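D-glucosaminate-6-phosphate ammonia lyase (PDB 7LCE) belongs to the pyridoxal-phosphate-dependent enzymes of the selenocysteine synthase family, which share the aminotransferase-like fold. Local coordinates at residues 357-360 against 361-365; 227-230 against 231-234. All blocks are in the same frame, centred on the assembly; numbering follows the deposited sequence.

Contact 1. Residues 357-360 against 361-365; sequences VARL and REIAE
R359 reaches along the last turns of the alpha-helix 352-365 and meets both E362 and I363, three and four residues further on. Its NH1 lies 3.4 Å from OE1 of E362, a long salt bridge in which the guanidinium and carboxylate planes stand 72° apart, so the two groups pair through a single nitrogen and oxygen and not as a flat two-pronged pair. The same guanidinium has I363 on one face: CG1 of I363 sits 3.2 Å from NH1 of R359, offset toward the rim of the group, while CD1 of I363 comes within 3.9 Å of CZ of R359. A bend at the second torsion of R359 (chi2 74°), with the first fully extended, turns the arginine chain toward the C-terminal end of the helix and over I363, which it crosses at about a right angle. Round the helix, R361 folds back on the preceding turn. Its chain bends at chi3 (-60°), and NH2 approaches CG1 of V357 at 3.4 Å, with the carbonyl oxygen of V357 lying farther off over one guanidinium face.

Beneath these side chains runs the ladder of i to i+4 backbone bonds, from R361 N to V357 O through A364 N to L360 O, which fixes the spacing of the residues. On the buried side, L360 and V357 pack against helix 270-282, and L360 also touches V318 and L322 of helix 315-324. R359 lies against L322 as well, and its NH2 makes a weak hydrogen bond to the backbone oxygen of Q321, a second hold on the guanidinium. I363 N binds the carbonyl oxygen of R359 at 2.8 Å, and CG1 of I363 rests 3.2 Å from that same oxygen.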
loop_
_atom_site.group_PDB
_atom_site.type_symbol
_atom_site.label_atom_id
_atom_site.label_comp_id
_atom_site.label_asym_id
_atom_site.label_seq_id
_atom_site.Cartn_x
_atom_site.Cartn_y
_atom_site.Cartn_z
ATOM N N VAL A 357 -39.798 53.971 -15.605
ATOM C CA VAL A 357 -39.654 55.282 -16.229
ATOM C C VAL A 357 -39.607 56.372 -15.166
ATOM O O VAL A 357 -38.854 57.346 -15.287
ATOM C CB VAL A 357 -40.791 55.523 -17.237
ATOM C CG1 VAL A 357 -40.553 56.811 -18.001
ATOM C CG2 VAL A 357 -40.908 54.350 -18.197
ATOM N N ALA A 358 -40.405 56.223 -14.105
ATOM C CA ALA A 358 -40.399 57.212 -13.033
ATOM C C ALA A 358 -39.051 57.249 -12.323
ATOM O O ALA A 358 -38.526 58.331 -12.031
ATOM C CB ALA A 358 -41.521 56.915 -12.039
ATOM N N ARG A 359 -38.473 56.081 -12.035
ATOM C CA ARG A 359 -37.158 56.060 -11.402
ATOM C C ARG A 359 -36.099 56.631 -12.336
ATOM O O ARG A 359 -35.187 57.337 -11.892
ATOM C CB ARG A 359 -36.789 54.637 -10.989
ATOM C CG ARG A 359 -35.424 54.519 -10.326
ATOM C CD ARG A 359 -35.469 55.062 -8.903
ATOM N NE ARG A 359 -34.175 54.991 -8.233
ATOM C CZ ARG A 359 -33.399 56.038 -7.989
ATOM N NH1 ARG A 359 -33.770 57.263 -8.323
ATOM N NH2 ARG A 359 -32.230 55.853 -7.385
ATOM N N LEU A 360 -36.210 56.342 -13.636
ATOM C CA LEU A 360 -35.290 56.929 -14.602
ATOM C C LEU A 360 -35.442 58.442 -14.641
ATOM O O LEU A 360 -34.452 59.174 -14.742
ATOM C CB LEU A 360 -35.521 56.333 -15.990
ATOM C CG LEU A 360 -35.018 54.912 -16.241
ATOM C CD1 LEU A 360 -35.428 54.449 -17.630
ATOM C CD2 LEU A 360 -33.510 54.844 -16.070
ATOM N N ARG A 361 -36.681 58.926 -14.558
ATOM C CA ARG A 361 -36.904 60.366 -14.528
ATOM C C ARG A 361 -36.346 60.976 -13.247
ATOM O O ARG A 361 -35.734 62.050 -13.281
ATOM C CB ARG A 361 -38.399 60.661 -14.655
ATOM C CG ARG A 361 -38.728 62.102 -14.993
ATOM C CD ARG A 361 -40.220 62.292 -15.228
ATOM N NE ARG A 361 -40.739 61.483 -16.324
ATOM C CZ ARG A 361 -41.542 60.439 -16.164
ATOM N NH1 ARG A 361 -41.910 60.028 -14.960
ATOM N NH2 ARG A 361 -41.990 59.793 -17.238
ATOM N N GLU A 362 -36.541 60.301 -12.109
ATOM C CA GLU A 362 -36.002 60.798 -10.845
ATOM C C GLU A 362 -34.478 60.829 -10.861
ATOM O O GLU A 362 -33.866 61.776 -10.355
ATOM C CB GLU A 362 -36.503 59.940 -9.681
ATOM C CG GLU A 362 -36.067 60.445 -8.312
ATOM C CD GLU A 362 -36.537 59.553 -7.178
ATOM O OE1 GLU A 362 -36.865 58.375 -7.439
ATOM O OE2 GLU A 362 -36.586 60.035 -6.026
ATOM N N ILE A 363 -33.848 59.799 -11.436
ATOM C CA ILE A 363 -32.391 59.779 -11.536
ATOM C C ILE A 363 -31.904 60.946 -12.384
ATOM O O ILE A 363 -30.858 61.545 -12.105
ATOM C CB ILE A 363 -31.915 58.428 -12.104
ATOM C CG1 ILE A 363 -32.120 57.311 -11.082
ATOM C CG2 ILE A 363 -30.451 58.494 -12.520
ATOM C CD1 ILE A 363 -31.970 55.924 -11.658
ATOM N N ALA A 364 -32.668 61.301 -13.418
ATOM C CA ALA A 364 -32.289 62.422 -14.270
ATOM C C ALA A 364 -32.391 63.747 -13.527
ATOM O O ALA A 364 -31.519 64.611 -13.673
ATOM C CB ALA A 364 -33.157 62.444 -15.525
ATOM N N GLU A 365 -33.452 63.933 -12.734
ATOM C CA GLU A 365 -33.597 65.182 -11.991
ATOM C C GLU A 365 -32.440 65.390 -11.027
ATOM O O GLU A 365 -31.907 66.500 -10.912
ATOM C CB GLU A 365 -34.921 65.200 -11.226
ATOM C CG GLU A 365 -36.155 65.405 -12.081
ATOM C CD GLU A 365 -37.429 65.380 -11.259
ATOM O OE1 GLU A 365 -37.345 65.136 -10.035
ATOM O OE2 GLU A 365 -38.515 65.609 -11.834
#

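Contact 2. Residues 227-230 against 231-234; sequences KTWI and AACK
I230 and K234 face the same side of the short alpha-helix 227-234, one turn apart, and meet through their aliphatic parts: CG2 of I230 lies 4.1 Å from CE of K234. The lysine starts with CG anti to its own carbonyl carbon (chi1 -65°) and then runs fully extended, which carries its CG past the carbonyl oxygen of I230 at 3.4 Å, so that CE alone meets the isoleucine side chain, the two chains crossing obliquely. A looser apolar contact joins W229 and A232, with CE3 of the indole 4.5 Å from CB of the alanine.

Backbone hydrogen bonds of the i to i+4 kind tie the two turns together. A231 N binds K227 O at 3.0 Å, C233 N binds W229 O at the same length, and K234 N binds I230 O at 2.9 Å; the last is the straightest, with an angle of 162° at the hydrogen.

Acidic side chains meet both ends of the helix. The extended lysine brings NZ of K234 to the carboxylates of D66 and E52, so two salt bridges hold its tip, and the two carboxylates would probably favour its charged form. At the first turn, the backbone N of K227 is hydrogen-bonded to the carboxylate of E65.

The helix follows strand 221-225 of the large mixed sheet after a single residue. I230 and K234 rest on Y68 of the neighbouring strand 66-70, A232 and C233 pack against A83 of helix 73-86, and W229 and C233 touch M206, where strand 206-210 begins.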
loop_
_atom_site.group_PDB
_atom_site.type_symbol
_atom_site.label_atom_id
_atom_site.label_comp_id
_atom_site.label_asym_id
_atom_site.label_seq_id
_atom_site.Cartn_x
_atom_site.Cartn_y
_atom_site.Cartn_z
ATOM N N LYS A 227 -37.773 4.504 -19.300
ATOM C CA LYS A 227 -38.394 4.029 -18.067
ATOM C C LYS A 227 -37.425 3.239 -17.195
ATOM O O LYS A 227 -37.499 3.322 -15.964
ATOM C CB LYS A 227 -39.620 3.179 -18.399
ATOM C CG LYS A 227 -40.565 2.965 -17.227
ATOM C CD LYS A 227 -41.809 2.200 -17.652
ATOM C CE LYS A 227 -42.829 2.133 -16.527
ATOM N NZ LYS A 227 -44.042 1.367 -16.927
ATOM N N THR A 228 -36.507 2.482 -17.802
ATOM C CA THR A 228 -35.582 1.677 -17.008
ATOM C C THR A 228 -34.648 2.552 -16.177
ATOM O O THR A 228 -34.314 2.203 -15.039
ATOM C CB THR A 228 -34.778 0.738 -17.910
ATOM O OG1 THR A 228 -34.070 1.501 -18.894
ATOM C CG2 THR A 228 -35.700 -0.245 -18.610
ATOM N N TRP A 229 -34.221 3.692 -16.721
ATOM C CA TRP A 229 -33.329 4.576 -15.980
ATOM C C TRP A 229 -34.088 5.522 -15.059
ATOM O O TRP A 229 -33.596 5.852 -13.974
ATOM C CB TRP A 229 -32.445 5.373 -16.942
ATOM C CG TRP A 229 -31.393 4.535 -17.596
ATOM C CD1 TRP A 229 -31.319 4.189 -18.914
ATOM C CD2 TRP A 229 -30.269 3.921 -16.956
ATOM N NE1 TRP A 229 -30.215 3.403 -19.136
ATOM C CE2 TRP A 229 -29.553 3.223 -17.949
ATOM C CE3 TRP A 229 -29.798 3.894 -15.640
ATOM C CZ2 TRP A 229 -28.393 2.507 -17.668
ATOM C CZ3 TRP A 229 -28.645 3.180 -15.363
ATOM C CH2 TRP A 229 -27.956 2.496 -16.373
ATOM N N ILE A 230 -35.273 5.980 -15.474
ATOM C CA ILE A 230 -36.093 6.800 -14.587
ATOM C C ILE A 230 -36.449 6.017 -13.328
ATOM O O ILE A 230 -36.506 6.574 -12.225
ATOM C CB ILE A 230 -37.349 7.301 -15.322
ATOM C CG1 ILE A 230 -36.961 8.262 -16.446
ATOM C CG2 ILE A 230 -38.291 8.004 -14.357
ATOM C CD1 ILE A 230 -36.300 9.530 -15.957
ATOM N N ALA A 231 -36.680 4.709 -13.474
ATOM C CA ALA A 231 -36.935 3.865 -12.312
ATOM C C ALA A 231 -35.757 3.880 -11.348
ATOM O O ALA A 231 -35.945 3.918 -10.125
ATOM C CB ALA A 231 -37.246 2.438 -12.761
ATOM N N ALA A 232 -34.530 3.866 -11.878
ATOM C CA ALA A 232 -33.355 3.962 -11.018
ATOM C C ALA A 232 -33.265 5.325 -10.348
ATOM O O ALA A 232 -32.707 5.438 -9.251
ATOM C CB ALA A 232 -32.086 3.681 -11.820
ATOM N N CYS A 233 -33.800 6.368 -10.985
ATOM C CA CYS A 233 -33.874 7.667 -10.327
ATOM C C CYS A 233 -34.861 7.625 -9.170
ATOM O O CYS A 233 -34.561 8.099 -8.068
ATOM C CB CYS A 233 -34.266 8.751 -11.330
ATOM S SG CYS A 233 -33.064 9.022 -12.648
ATOM N N LYS A 234 -36.048 7.053 -9.404
ATOM C CA LYS A 234 -37.042 6.940 -8.342
ATOM C C LYS A 234 -36.491 6.184 -7.141
ATOM O O LYS A 234 -36.819 6.515 -5.995
ATOM C CB LYS A 234 -38.297 6.244 -8.870
ATOM C CG LYS A 234 -39.036 7.022 -9.948
ATOM C CD LYS A 234 -40.278 6.278 -10.421
ATOM C CE LYS A 234 -41.041 7.085 -11.460
ATOM N NZ LYS A 234 -42.263 6.382 -11.939
#

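Contacts 1 and 2 are both short runs of alpha-helix, stitched by i to i+4 bonds, but they stand on opposite sides of the chain's centre, with centres 54 Å apart and nearest atoms about 45 Å apart. Contact 2 belongs to the part of the chain built on the large mixed sheet, whereas 357-365 ends the last helix, beside helices 270-282 and 315-324. A calcium ion lies about 4 Å from the side chain of W229, whereas the one nearest contact 1 is about 12 Å from that of A364, too far to touch it. The cofactor-bearing lysine, K213, precedes contact 2 in sequence, between strands 206-210 and 221-225.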